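Local coordinates for protein transcriptional regulator AefR (Pseudomonas syringae pv. tomato, PDB 3CDL) that probably binds DNA at cis-regulatory sites and controls transcription as a dimeric regulator of the TetR family, at residues B[12-17]-B[33-38]; B[20-25]-B[51-56]; B[84-89]-B[193-198]; B[92-97]-B[186-191]; B[101-106]-B[169-174]. All coordinates share one frame; numbering follows the deposited sequence.

Contact 1: residues B[12-17]-B[33-38]; sequences ESIVQA and DRIAAR
Ala17 lays its methyl group against CG of Arg38 and the carbonyl oxygen of Ile35: CB is 3.4 Å from Arg38 CG and 3.7 Å from Ile35 O. With nothing beyond CB on Ala17, helices 9-24 and 32-39 can approach closely at this point, and the CA atoms of Ala17 and Ile35 come within 5.7 Å. The axes of the two short segments pass 8.8 Å apart, at 117° to each other. One turn earlier, Ile14 meets Ile35 through their CG2 methyls, 4.0 Å apart, the two side chains running at about a right angle to one another. In both isoleucines chi1 (-57° and -69°) sets CG1 beside the backbone N, which leaves CG2 anti to that N and facing the partner. Phe22 and Leu56 also touch Ile35 and continue the apolar core. Arg38 behaves differently along its length: CG and CD pass over Ala17, while NH1 travels on to a salt bridge with Asp24. The segment 33-38 belongs to the predicted helix-turn-helix. Methyl groups make the inner part of its contact with the first helix, and the exposed edge is the aliphatic stem of an arginine whose charge is paired elsewhere.

Contact 2: residues B[20-25]-B[51-56]; sequences AEFGDR and PSKEEL
Phe22 and Lys53 mark the nearest backbone approach, with CA atoms 10.7 Å apart, so the end of helix 9-24 and the start of helix 53-64 meet through long side chains rather than close main chains. Segment 51-56 enters its helix through Ser52 at the N-cap, whose OG accepts a weak hydrogen bond from Glu55 N at 3.5 Å. Across the gap, Phe22 and Leu56 extend from opposite directions. The ring presents its edge: Leu56 CD2 lies near the ring plane, 3.8 Å from Phe22 CZ and 4.0 Å from Phe22 CE1. Leu56 can deliver that methyl because its CG is anti to the backbone N (chi1 167°), which extends the side chain toward the aromatic ring. Lys53 arrives obliquely, its CE 4.4 Å from Phe22 CE2. Its NZ donates to the carbonyl oxygens of Phe27 and Thr30, and it also makes a cation-pi contact with Phe27, whose ring meets that of Phe22. Within segment 20-25, a salt bridge, whose N-H...O bond is weak, joins Arg25 NE to Glu21 OE2, which lies at the edge of the guanidinium group and in its plane. Phe22 and Leu56 thus form part of the hydrophobic core of a TetR-type DNA-binding domain, where the first helix and the helix following the predicted helix-turn-helix pack together.

Contact 3: residues B[84-89]-B[193-198]; sequences EQLLEL and NMFLGW
Leu86 meets two side chains of helix 181-199 in two different ways, and a single methyl, CD2, serves both. Toward Leu196 the approach is tip to tip, with Leu86 CD2 3.9 Å from Leu196 CG and 4.2 Å from Leu196 CD1. Phe195 instead runs at about a right angle to Leu86, and the same methyl comes to 3.8 Å from Phe195 CD2, oblique to the ring. The two partners are consecutive in sequence, so CD2 is met by both the aromatic ring and the branched end of the leucine beside it. Leu86 has its CG anti to the backbone N (chi1 -180°), and Phe195 does likewise (chi1 -174°); each side chain is thereby directed from its helix toward the other. The backbones remain well separated, with Leu86 and Leu196 CA atoms 9.0 Å apart, and the join is wholly apolar. Trp137 and Met159 add further cover to Leu86, while Ala155 and Met159 pack on Phe195. Phe195 also touches Met194 of the second subunit, which places this piece of core at the edge of the contact between subunits. Such layering, with one face of a helix turned to its own bundle and another to the partner chain, is in keeping with the all-helical C-terminal domain of TetR-family regulators, through which they commonly dimerise.

Contact 4: residues B[92-97]-B[186-191]; sequences GKMRNL and NVVESA
Met94, modelled as selenomethionine, joins helices 82-97 and 181-199 within the helical bundle of the AefR-like C-terminal domain. Its CB faces Val188, lying 4.2 Å from Val188 CG2. From there the chain leaves with CG anti to the backbone N, then bends at the next two torsions (chi2 60°, chi3 69°), so that SE forms a corner and CE is carried over toward Val187. The side chains of Met94 and Val187 cross at about a right angle; the modelled approach of CE to Val187 CG2 is too short to be trusted. Leu163 and Ala167 of helix 152-167 pack against the same methionine, making it a meeting point of three helices. Val187 also touches Phe154 of the second subunit, as does Ser190. Ser190 OG donates to Asn186 O at 3.0 Å, while Ser190 N reaches the same oxygen at 3.2 Å from the opposite face of the carbonyl plane.

Contact 5: residues B[101-106]-B[169-174]; sequences SFLDLA and WPQVTF
Leu103 and Gln171 each place CG anti to the carbonyl carbon, beside the backbone N (chi1 -74° and -71°), and these rotations bring the fork of the leucine onto the base of the glutamine. Both methyls take part: CD1 and CD2 of Leu103 each lie 3.7 Å from Gln171 CB. Gln171 then bends at chi2, carrying its amide away from the leucine, and NE2 donates to the carbonyl oxygens of Phe166 and Ala177. Val172 supplies the second patch. Its CG2 approaches Ala106 CB at 3.8 Å and Leu103 CD2 at 4.2 Å, and so touches both residues of helix 100-114; the axes of the two short segments cross at -55° and pass 9.4 Å apart. On the second subunit's side, Trp169 stacks on Trp169 of that chain. Thr173 OG1 donates to Trp169 O at 2.7 Å, from above the carbonyl plane. Between these two segments the contact is made by hydrocarbon groups, and Gln171 NE2 is held by main-chain carbonyls outside it.

In the fold
All five contacts are helix-to-helix and mainly buried; contact 1 alone includes an exposed participant. Contacts 1 and 2 share helix 9-24 in the DNA-binding region, and an ion pair joins them at their edge. Contacts 3 and 4 use one helix pair, 82-97 with 181-199, at centres about 11 Å apart, and are joined instead by apolar packing, where Leu87 lies on Val188. Contact 5 is nested within the chain loop closed by contact 4 and lies nearest the chain's centre, with side chains of helix 100-114 touching helices 9-24 and 53-64. Contacts 3, 4 and 5 all border the second subunit, whereas 1 and 2 do not touch it.

Contact 1: residues B[12-17]-B[33-38]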
# COMPACT_ATOMS: atom_id res chain seq x y z
N GLU B 12 -11.30 22.31 -11.24
CA GLU B 12 -10.61 22.01 -9.99
C GLU B 12 -11.55 22.17 -8.81
O GLU B 12 -11.56 21.33 -7.91
CB GLU B 12 -9.37 22.89 -9.79
CG GLU B 12 -8.27 22.73 -10.86
CD GLU B 12 -7.58 21.36 -10.85
OE1 GLU B 12 -6.67 21.17 -11.69
OE2 GLU B 12 -7.93 20.49 -10.02
N SER B 13 -12.35 23.23 -8.84
CA SER B 13 -13.39 23.47 -7.85
C SER B 13 -14.26 22.22 -7.65
O SER B 13 -14.41 21.74 -6.52
CB SER B 13 -14.24 24.67 -8.29
OG SER B 13 -15.06 25.17 -7.25
N ILE B 14 -14.79 21.69 -8.74
CA ILE B 14 -15.68 20.52 -8.70
C ILE B 14 -14.94 19.23 -8.27
O ILE B 14 -15.45 18.45 -7.46
CB ILE B 14 -16.38 20.30 -10.06
CG1 ILE B 14 -17.16 21.55 -10.48
CG2 ILE B 14 -17.27 19.07 -10.02
CD1 ILE B 14 -17.45 21.64 -11.97
N VAL B 15 -13.75 19.02 -8.83
CA VAL B 15 -12.89 17.90 -8.43
C VAL B 15 -12.63 17.95 -6.92
O VAL B 15 -12.78 16.93 -6.25
CB VAL B 15 -11.54 17.90 -9.20
CG1 VAL B 15 -10.57 16.90 -8.60
CG2 VAL B 15 -11.76 17.62 -10.68
N GLN B 16 -12.28 19.14 -6.42
CA GLN B 16 -11.99 19.38 -4.99
C GLN B 16 -13.15 19.00 -4.08
O GLN B 16 -12.97 18.29 -3.08
CB GLN B 16 -11.64 20.84 -4.74
CG GLN B 16 -10.25 21.06 -4.23
CD GLN B 16 -9.21 20.56 -5.21
OE1 GLN B 16 -8.94 19.35 -5.30
NE2 GLN B 16 -8.61 21.50 -5.94
N ALA B 17 -14.33 19.50 -4.42
CA ALA B 17 -15.55 19.14 -3.73
C ALA B 17 -15.80 17.64 -3.83
O ALA B 17 -16.33 17.03 -2.90
CB ALA B 17 -16.71 19.91 -4.31
N ASP B 33 -25.37 16.26 -7.12
CA ASP B 33 -25.92 17.46 -6.50
C ASP B 33 -25.31 17.78 -5.14
O ASP B 33 -25.21 18.95 -4.78
CB ASP B 33 -27.47 17.49 -6.44
CG ASP B 33 -28.12 16.15 -6.78
OD1 ASP B 33 -27.53 15.09 -6.48
OD2 ASP B 33 -29.24 16.18 -7.34
N ARG B 34 -24.90 16.76 -4.39
CA ARG B 34 -24.22 17.01 -3.12
C ARG B 34 -22.88 17.66 -3.42
O ARG B 34 -22.52 18.67 -2.79
CB ARG B 34 -24.07 15.74 -2.29
CG ARG B 34 -24.05 16.00 -0.79
CD ARG B 34 -25.01 15.09 -0.05
NE ARG B 34 -24.79 13.67 -0.37
CZ ARG B 34 -25.58 12.66 0.02
NH1 ARG B 34 -25.29 11.41 -0.34
NH2 ARG B 34 -26.68 12.88 0.75
N ILE B 35 -22.18 17.11 -4.40
CA ILE B 35 -20.96 17.71 -4.96
C ILE B 35 -21.17 19.18 -5.36
O ILE B 35 -20.39 20.05 -4.96
CB ILE B 35 -20.43 16.88 -6.18
CG1 ILE B 35 -19.91 15.52 -5.71
CG2 ILE B 35 -19.35 17.63 -6.97
CD1 ILE B 35 -19.66 14.53 -6.83
N ALA B 36 -22.24 19.43 -6.12
CA ALA B 36 -22.59 20.78 -6.62
C ALA B 36 -22.89 21.78 -5.49
O ALA B 36 -22.48 22.94 -5.56
CB ALA B 36 -23.76 20.70 -7.59
N ALA B 37 -23.58 21.29 -4.46
CA ALA B 37 -23.86 22.02 -3.24
C ALA B 37 -22.61 22.57 -2.56
O ALA B 37 -22.66 23.63 -1.93
CB ALA B 37 -24.60 21.14 -2.27
N ARG B 38 -21.50 21.84 -2.68
CA ARG B 38 -20.27 22.25 -2.00
C ARG B 38 -19.20 22.79 -2.93
O ARG B 38 -18.27 23.46 -2.49
CB ARG B 38 -19.74 21.13 -1.08
CG ARG B 38 -18.37 20.56 -1.42
CD ARG B 38 -17.92 19.60 -0.33
NE ARG B 38 -17.01 20.22 0.63
CZ ARG B 38 -16.53 19.61 1.71
NH1 ARG B 38 -16.90 18.37 2.01
NH2 ARG B 38 -15.68 20.24 2.51

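Contact 2: residues B[20-25]-B[51-56]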
# COMPACT_ATOMS: atom_id res chain seq x y z
N ALA B 20 -13.45 15.94 -1.24
CA ALA B 20 -13.98 16.27 0.07
C ALA B 20 -15.23 15.45 0.37
O ALA B 20 -15.29 14.76 1.39
CB ALA B 20 -14.30 17.74 0.14
N GLU B 21 -16.21 15.51 -0.54
CA GLU B 21 -17.45 14.76 -0.35
C GLU B 21 -17.24 13.25 -0.33
O GLU B 21 -17.81 12.59 0.52
CB GLU B 21 -18.52 15.15 -1.38
CG GLU B 21 -19.24 16.50 -1.15
CD GLU B 21 -20.07 16.58 0.15
OE1 GLU B 21 -20.27 17.71 0.66
OE2 GLU B 21 -20.54 15.54 0.65
N PHE B 22 -16.45 12.72 -1.26
CA PHE B 22 -16.17 11.28 -1.29
C PHE B 22 -15.38 10.88 -0.04
O PHE B 22 -15.42 9.73 0.40
CB PHE B 22 -15.36 10.84 -2.52
CG PHE B 22 -16.05 11.05 -3.83
CD1 PHE B 22 -15.32 11.38 -4.96
CD2 PHE B 22 -17.42 10.90 -3.95
CE1 PHE B 22 -15.95 11.59 -6.20
CE2 PHE B 22 -18.07 11.10 -5.19
CZ PHE B 22 -17.33 11.45 -6.31
N GLY B 23 -14.64 11.84 0.50
CA GLY B 23 -13.92 11.62 1.73
C GLY B 23 -14.90 11.62 2.88
O GLY B 23 -14.70 10.92 3.87
N ASP B 24 -15.97 12.40 2.76
CA ASP B 24 -16.91 12.57 3.86
C ASP B 24 -17.93 11.46 3.88
O ASP B 24 -18.01 10.70 4.84
CB ASP B 24 -17.60 13.94 3.78
CG ASP B 24 -16.63 15.11 4.01
OD1 ASP B 24 -15.44 14.84 4.28
OD2 ASP B 24 -17.07 16.29 3.92
N ARG B 25 -18.70 11.37 2.80
CA ARG B 25 -19.84 10.46 2.72
C ARG B 25 -19.40 9.07 2.25
O ARG B 25 -20.03 8.07 2.57
CB ARG B 25 -20.91 11.02 1.77
CG ARG B 25 -21.20 12.51 1.87
CD ARG B 25 -22.24 12.83 2.94
NE ARG B 25 -22.62 14.25 2.90
CZ ARG B 25 -23.71 14.76 3.48
NH1 ARG B 25 -24.56 13.98 4.17
NH2 ARG B 25 -23.95 16.07 3.37
N PRO B 51 -20.18 14.25 -16.95
CA PRO B 51 -21.54 13.74 -17.18
C PRO B 51 -21.97 12.63 -16.21
O PRO B 51 -23.14 12.25 -16.19
CB PRO B 51 -21.49 13.20 -18.62
CG PRO B 51 -20.21 13.70 -19.20
CD PRO B 51 -19.28 13.87 -18.05
N SER B 52 -21.04 12.13 -15.40
CA SER B 52 -21.32 11.07 -14.42
C SER B 52 -20.15 10.88 -13.47
O SER B 52 -19.03 11.28 -13.78
CB SER B 52 -21.64 9.75 -15.11
OG SER B 52 -20.56 9.31 -15.90
N LYS B 53 -20.42 10.28 -12.32
CA LYS B 53 -19.38 9.87 -11.35
C LYS B 53 -18.26 8.97 -11.94
O LYS B 53 -17.09 9.15 -11.59
CB LYS B 53 -20.02 9.20 -10.13
CG LYS B 53 -21.00 10.10 -9.38
CD LYS B 53 -21.87 9.31 -8.40
CE LYS B 53 -21.02 8.63 -7.35
NZ LYS B 53 -21.85 8.03 -6.29
N GLU B 54 -18.62 8.03 -12.83
CA GLU B 54 -17.64 7.31 -13.66
C GLU B 54 -16.64 8.26 -14.33
O GLU B 54 -15.43 8.12 -14.16
CB GLU B 54 -18.33 6.47 -14.76
CG GLU B 54 -18.77 5.06 -14.35
CD GLU B 54 -18.73 4.04 -15.52
OE1 GLU B 54 -17.78 4.12 -16.34
OE2 GLU B 54 -19.63 3.16 -15.59
N GLU B 55 -17.16 9.23 -15.09
CA GLU B 55 -16.31 10.17 -15.83
C GLU B 55 -15.50 11.05 -14.88
O GLU B 55 -14.43 11.54 -15.24
CB GLU B 55 -17.17 11.04 -16.77
CG GLU B 55 -16.58 11.23 -18.18
CD GLU B 55 -16.00 12.64 -18.45
OE1 GLU B 55 -15.45 13.27 -17.52
OE2 GLU B 55 -16.09 13.13 -19.60
N LEU B 56 -16.00 11.22 -13.66
CA LEU B 56 -15.31 12.00 -12.65
C LEU B 56 -14.24 11.16 -11.95
O LEU B 56 -13.10 11.62 -11.74
CB LEU B 56 -16.34 12.56 -11.65
CG LEU B 56 -15.90 13.18 -10.31
CD1 LEU B 56 -15.02 14.45 -10.49
CD2 LEU B 56 -17.14 13.47 -9.50

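Contact 3: residues B[84-89]-B[193-198]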
# COMPACT_ATOMS: atom_id res chain seq x y z
N GLU B 84 23.85 10.78 -9.78
CA GLU B 84 23.41 12.17 -9.87
C GLU B 84 22.02 12.29 -10.47
O GLU B 84 21.13 12.89 -9.87
CB GLU B 84 24.41 13.00 -10.68
CG GLU B 84 24.29 14.49 -10.44
CD GLU B 84 24.75 15.31 -11.62
OE1 GLU B 84 25.97 15.29 -11.94
OE2 GLU B 84 23.88 15.97 -12.24
N GLN B 85 21.84 11.70 -11.65
CA GLN B 85 20.55 11.71 -12.34
C GLN B 85 19.46 10.92 -11.63
O GLN B 85 18.32 11.35 -11.61
CB GLN B 85 20.69 11.29 -13.82
CG GLN B 85 21.27 9.90 -14.10
CD GLN B 85 21.62 9.71 -15.59
OE1 GLN B 85 20.76 9.83 -16.46
NE2 GLN B 85 22.88 9.41 -15.87
N LEU B 86 19.79 9.77 -11.04
CA LEU B 86 18.78 9.00 -10.31
C LEU B 86 18.39 9.68 -8.99
O LEU B 86 17.25 9.60 -8.56
CB LEU B 86 19.21 7.53 -10.10
CG LEU B 86 18.27 6.57 -9.35
CD1 LEU B 86 16.81 6.64 -9.82
CD2 LEU B 86 18.78 5.13 -9.41
N LEU B 87 19.33 10.37 -8.36
CA LEU B 87 19.00 11.18 -7.19
C LEU B 87 17.86 12.12 -7.56
O LEU B 87 16.82 12.10 -6.90
CB LEU B 87 20.21 11.99 -6.70
CG LEU B 87 20.60 11.93 -5.21
CD1 LEU B 87 21.53 13.08 -4.87
CD2 LEU B 87 19.41 11.86 -4.22
N GLU B 88 18.07 12.90 -8.63
CA GLU B 88 17.10 13.82 -9.21
C GLU B 88 15.73 13.22 -9.53
O GLU B 88 14.70 13.89 -9.36
CB GLU B 88 17.69 14.36 -10.50
CG GLU B 88 17.73 15.84 -10.61
CD GLU B 88 18.52 16.28 -11.83
OE1 GLU B 88 19.53 17.00 -11.68
OE2 GLU B 88 18.14 15.88 -12.96
N LEU B 89 15.70 11.98 -10.02
CA LEU B 89 14.44 11.31 -10.32
C LEU B 89 13.70 11.07 -9.01
O LEU B 89 12.51 11.36 -8.87
CB LEU B 89 14.67 9.96 -11.01
CG LEU B 89 14.77 9.86 -12.54
CD1 LEU B 89 16.19 10.11 -13.03
CD2 LEU B 89 14.26 8.50 -13.05
N ASN B 193 21.06 4.22 -2.84
CA ASN B 193 22.20 3.37 -2.46
C ASN B 193 21.87 1.90 -2.58
O ASN B 193 22.67 1.11 -3.07
CB ASN B 193 22.64 3.69 -1.03
CG ASN B 193 23.52 4.93 -0.95
OD1 ASN B 193 24.35 5.16 -1.82
ND2 ASN B 193 23.34 5.73 0.11
N MSE B 194 20.69 1.53 -2.12
CA MSE B 194 20.27 0.15 -2.20
C MSE B 194 20.07 -0.24 -3.66
O MSE B 194 20.56 -1.27 -4.09
CB MSE B 194 18.98 -0.06 -1.41
CG MSE B 194 18.47 -1.47 -1.49
SE MSE B 194 17.32 -1.89 -0.02
CE MSE B 194 17.90 -0.43 1.15
N PHE B 195 19.37 0.62 -4.40
CA PHE B 195 19.02 0.31 -5.78
C PHE B 195 20.29 0.17 -6.61
O PHE B 195 20.54 -0.88 -7.20
CB PHE B 195 18.05 1.35 -6.40
CG PHE B 195 17.56 0.95 -7.78
CD1 PHE B 195 16.48 0.07 -7.93
CD2 PHE B 195 18.24 1.39 -8.92
CE1 PHE B 195 16.06 -0.33 -9.20
CE2 PHE B 195 17.83 0.98 -10.20
CZ PHE B 195 16.73 0.13 -10.34
N LEU B 196 21.10 1.23 -6.61
CA LEU B 196 22.26 1.23 -7.49
C LEU B 196 23.29 0.21 -7.05
O LEU B 196 23.95 -0.41 -7.90
CB LEU B 196 22.88 2.62 -7.62
CG LEU B 196 22.21 3.45 -8.71
CD1 LEU B 196 22.91 4.76 -8.87
CD2 LEU B 196 22.21 2.68 -10.03
N GLY B 197 23.40 0.04 -5.72
CA GLY B 197 24.19 -1.02 -5.10
C GLY B 197 24.04 -2.35 -5.81
O GLY B 197 25.04 -3.01 -6.13
N TRP B 198 22.79 -2.74 -6.08
CA TRP B 198 22.48 -4.05 -6.68
C TRP B 198 22.48 -4.03 -8.20
O TRP B 198 23.00 -4.93 -8.83
CB TRP B 198 21.15 -4.62 -6.15
CG TRP B 198 20.77 -5.91 -6.82
CD1 TRP B 198 19.73 -6.10 -7.67
CD2 TRP B 198 21.46 -7.17 -6.75
NE1 TRP B 198 19.70 -7.39 -8.13
CE2 TRP B 198 20.76 -8.08 -7.58
CE3 TRP B 198 22.61 -7.62 -6.08
CZ2 TRP B 198 21.16 -9.42 -7.75
CZ3 TRP B 198 23.01 -8.96 -6.25
CH2 TRP B 198 22.28 -9.84 -7.07

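Contact 4: residues B[92-97]-B[186-191]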
# COMPACT_ATOMS: atom_id res chain seq x y z
N GLY B 92 12.14 14.20 -7.56
CA GLY B 92 10.88 14.45 -8.28
C GLY B 92 9.69 13.65 -7.73
O GLY B 92 8.68 14.23 -7.32
N LYS B 93 9.82 12.33 -7.70
CA LYS B 93 8.78 11.49 -7.13
C LYS B 93 8.51 11.76 -5.64
O LYS B 93 7.37 11.64 -5.21
CB LYS B 93 9.09 10.01 -7.34
CG LYS B 93 7.94 9.03 -7.02
CD LYS B 93 6.63 9.39 -7.74
CE LYS B 93 5.71 8.20 -8.01
NZ LYS B 93 5.52 7.22 -6.85
N MSE B 94 9.52 12.13 -4.86
CA MSE B 94 9.32 12.41 -3.45
C MSE B 94 8.59 13.73 -3.21
O MSE B 94 7.75 13.83 -2.31
CB MSE B 94 10.65 12.37 -2.69
CG MSE B 94 10.55 12.70 -1.20
SE MSE B 94 9.36 11.47 -0.17
CE MSE B 94 10.47 9.86 -0.28
N ARG B 95 8.89 14.74 -4.00
CA ARG B 95 8.21 16.03 -3.88
C ARG B 95 6.70 15.90 -4.23
O ARG B 95 5.85 16.62 -3.68
CB ARG B 95 8.90 17.09 -4.76
CG ARG B 95 10.33 17.49 -4.29
CD ARG B 95 10.88 18.68 -5.11
NE ARG B 95 11.82 18.27 -6.16
CZ ARG B 95 13.16 18.31 -6.05
NH1 ARG B 95 13.76 18.75 -4.94
NH2 ARG B 95 13.90 17.89 -7.06
N ASN B 96 6.37 14.97 -5.13
CA ASN B 96 4.99 14.73 -5.53
C ASN B 96 4.20 13.98 -4.44
O ASN B 96 3.05 14.32 -4.15
CB ASN B 96 4.92 13.99 -6.89
CG ASN B 96 5.50 14.82 -8.03
OD1 ASN B 96 5.12 15.97 -8.26
ND2 ASN B 96 6.44 14.22 -8.75
N LEU B 97 4.83 12.98 -3.84
CA LEU B 97 4.27 12.27 -2.68
C LEU B 97 4.07 13.17 -1.45
O LEU B 97 3.25 12.85 -0.58
CB LEU B 97 5.22 11.15 -2.27
CG LEU B 97 5.26 9.73 -2.84
CD1 LEU B 97 4.92 9.61 -4.32
CD2 LEU B 97 6.65 9.15 -2.54
N ASN B 186 16.85 11.08 3.65
CA ASN B 186 17.13 9.80 4.27
C ASN B 186 16.59 8.65 3.44
O ASN B 186 17.33 7.71 3.09
CB ASN B 186 16.44 9.75 5.61
CG ASN B 186 17.31 9.25 6.67
OD1 ASN B 186 17.55 8.03 6.77
ND2 ASN B 186 17.84 10.17 7.50
N VAL B 187 15.29 8.70 3.12
CA VAL B 187 14.68 7.59 2.43
C VAL B 187 15.16 7.58 0.98
O VAL B 187 15.53 6.52 0.46
CB VAL B 187 13.11 7.45 2.65
CG1 VAL B 187 12.70 7.75 4.08
CG2 VAL B 187 12.33 8.26 1.69
N VAL B 188 15.25 8.75 0.37
CA VAL B 188 15.75 8.81 -1.01
C VAL B 188 17.15 8.19 -1.11
O VAL B 188 17.40 7.30 -1.93
CB VAL B 188 15.82 10.25 -1.53
CG1 VAL B 188 16.47 10.27 -2.89
CG2 VAL B 188 14.45 10.87 -1.61
N GLU B 189 18.03 8.68 -0.25
CA GLU B 189 19.43 8.29 -0.20
C GLU B 189 19.62 6.78 -0.09
O GLU B 189 20.33 6.21 -0.93
CB GLU B 189 20.11 9.00 0.96
CG GLU B 189 21.51 9.46 0.67
CD GLU B 189 21.57 10.89 0.19
OE1 GLU B 189 21.39 11.82 1.01
OE2 GLU B 189 21.84 11.09 -1.02
N SER B 190 19.01 6.14 0.91
CA SER B 190 19.12 4.68 1.00
C SER B 190 18.46 3.95 -0.14
O SER B 190 18.97 2.91 -0.55
CB SER B 190 18.67 4.06 2.34
OG SER B 190 17.56 4.74 2.85
N ALA B 191 17.36 4.48 -0.66
CA ALA B 191 16.72 3.88 -1.83
C ALA B 191 17.72 3.82 -2.94
O ALA B 191 18.00 2.73 -3.44
CB ALA B 191 15.48 4.65 -2.25

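Contact 5: residues B[101-106]-B[169-174]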
# COMPACT_ATOMS: atom_id res chain seq x y z
N SER B 101 -2.59 17.58 -1.01
CA SER B 101 -3.73 17.53 -1.93
C SER B 101 -3.65 16.26 -2.80
O SER B 101 -4.68 15.71 -3.20
CB SER B 101 -3.82 18.83 -2.76
OG SER B 101 -2.61 19.11 -3.46
N PHE B 102 -2.44 15.79 -3.04
CA PHE B 102 -2.24 14.53 -3.74
C PHE B 102 -2.57 13.35 -2.81
O PHE B 102 -3.25 12.41 -3.21
CB PHE B 102 -0.81 14.45 -4.28
CG PHE B 102 -0.45 13.14 -4.91
CD1 PHE B 102 0.02 12.08 -4.14
CD2 PHE B 102 -0.57 12.96 -6.29
CE1 PHE B 102 0.33 10.87 -4.72
CE2 PHE B 102 -0.24 11.73 -6.87
CZ PHE B 102 0.21 10.69 -6.08
N LEU B 103 -2.09 13.39 -1.57
CA LEU B 103 -2.42 12.33 -0.62
C LEU B 103 -3.92 12.18 -0.46
O LEU B 103 -4.42 11.06 -0.40
CB LEU B 103 -1.73 12.54 0.72
CG LEU B 103 -0.23 12.24 0.66
CD1 LEU B 103 0.44 12.74 1.91
CD2 LEU B 103 0.12 10.74 0.38
N ASP B 104 -4.62 13.30 -0.39
CA ASP B 104 -6.07 13.32 -0.32
C ASP B 104 -6.76 12.60 -1.48
O ASP B 104 -7.61 11.76 -1.25
CB ASP B 104 -6.57 14.75 -0.21
CG ASP B 104 -6.31 15.34 1.16
OD1 ASP B 104 -5.71 14.61 1.98
OD2 ASP B 104 -6.68 16.51 1.42
N LEU B 105 -6.39 12.94 -2.71
CA LEU B 105 -6.92 12.28 -3.88
C LEU B 105 -6.62 10.78 -3.81
O LEU B 105 -7.52 9.95 -3.99
CB LEU B 105 -6.30 12.89 -5.13
CG LEU B 105 -6.29 12.09 -6.44
CD1 LEU B 105 -7.45 12.51 -7.28
CD2 LEU B 105 -5.03 12.35 -7.18
N ALA B 106 -5.36 10.45 -3.55
CA ALA B 106 -4.92 9.09 -3.40
C ALA B 106 -5.82 8.33 -2.43
O ALA B 106 -6.28 7.22 -2.73
CB ALA B 106 -3.50 9.07 -2.93
N TRP B 169 2.02 4.94 1.38
CA TRP B 169 1.16 4.08 2.19
C TRP B 169 0.88 4.50 3.65
O TRP B 169 -0.27 4.55 4.03
CB TRP B 169 1.62 2.63 2.11
CG TRP B 169 1.56 2.12 0.69
CD1 TRP B 169 2.61 1.72 -0.09
CD2 TRP B 169 0.39 1.97 -0.11
NE1 TRP B 169 2.16 1.32 -1.35
CE2 TRP B 169 0.80 1.47 -1.38
CE3 TRP B 169 -0.97 2.23 0.10
CZ2 TRP B 169 -0.11 1.20 -2.42
CZ3 TRP B 169 -1.89 1.97 -0.94
CH2 TRP B 169 -1.45 1.45 -2.17
N PRO B 170 1.92 4.79 4.47
CA PRO B 170 1.55 5.30 5.80
C PRO B 170 0.57 6.46 5.79
O PRO B 170 -0.33 6.52 6.63
CB PRO B 170 2.90 5.72 6.40
CG PRO B 170 3.85 4.72 5.82
CD PRO B 170 3.38 4.63 4.36
N GLN B 171 0.72 7.35 4.82
CA GLN B 171 -0.10 8.55 4.79
C GLN B 171 -1.52 8.25 4.28
O GLN B 171 -2.52 8.80 4.78
CB GLN B 171 0.57 9.63 3.93
CG GLN B 171 1.81 10.25 4.57
CD GLN B 171 3.05 9.36 4.47
OE1 GLN B 171 3.07 8.40 3.72
NE2 GLN B 171 4.09 9.68 5.24
N VAL B 172 -1.59 7.35 3.30
CA VAL B 172 -2.84 6.99 2.66
C VAL B 172 -3.62 6.07 3.59
O VAL B 172 -4.84 6.16 3.69
CB VAL B 172 -2.60 6.33 1.26
CG1 VAL B 172 -3.77 5.45 0.82
CG2 VAL B 172 -2.30 7.37 0.20
N THR B 173 -2.94 5.19 4.30
CA THR B 173 -3.66 4.16 5.06
C THR B 173 -3.90 4.55 6.51
O THR B 173 -4.93 4.22 7.08
CB THR B 173 -3.00 2.75 4.93
OG1 THR B 173 -1.67 2.79 5.46
CG2 THR B 173 -2.88 2.36 3.48
N PHE B 174 -2.95 5.26 7.11
CA PHE B 174 -3.03 5.57 8.54
C PHE B 174 -3.12 7.05 8.84
O PHE B 174 -3.05 7.46 9.99
CB PHE B 174 -1.81 4.97 9.28
CG PHE B 174 -1.75 3.46 9.26
CD1 PHE B 174 -2.73 2.71 9.92
CD2 PHE B 174 -0.72 2.79 8.60
CE1 PHE B 174 -2.69 1.30 9.91
CE2 PHE B 174 -0.67 1.38 8.58
CZ PHE B 174 -1.66 0.65 9.24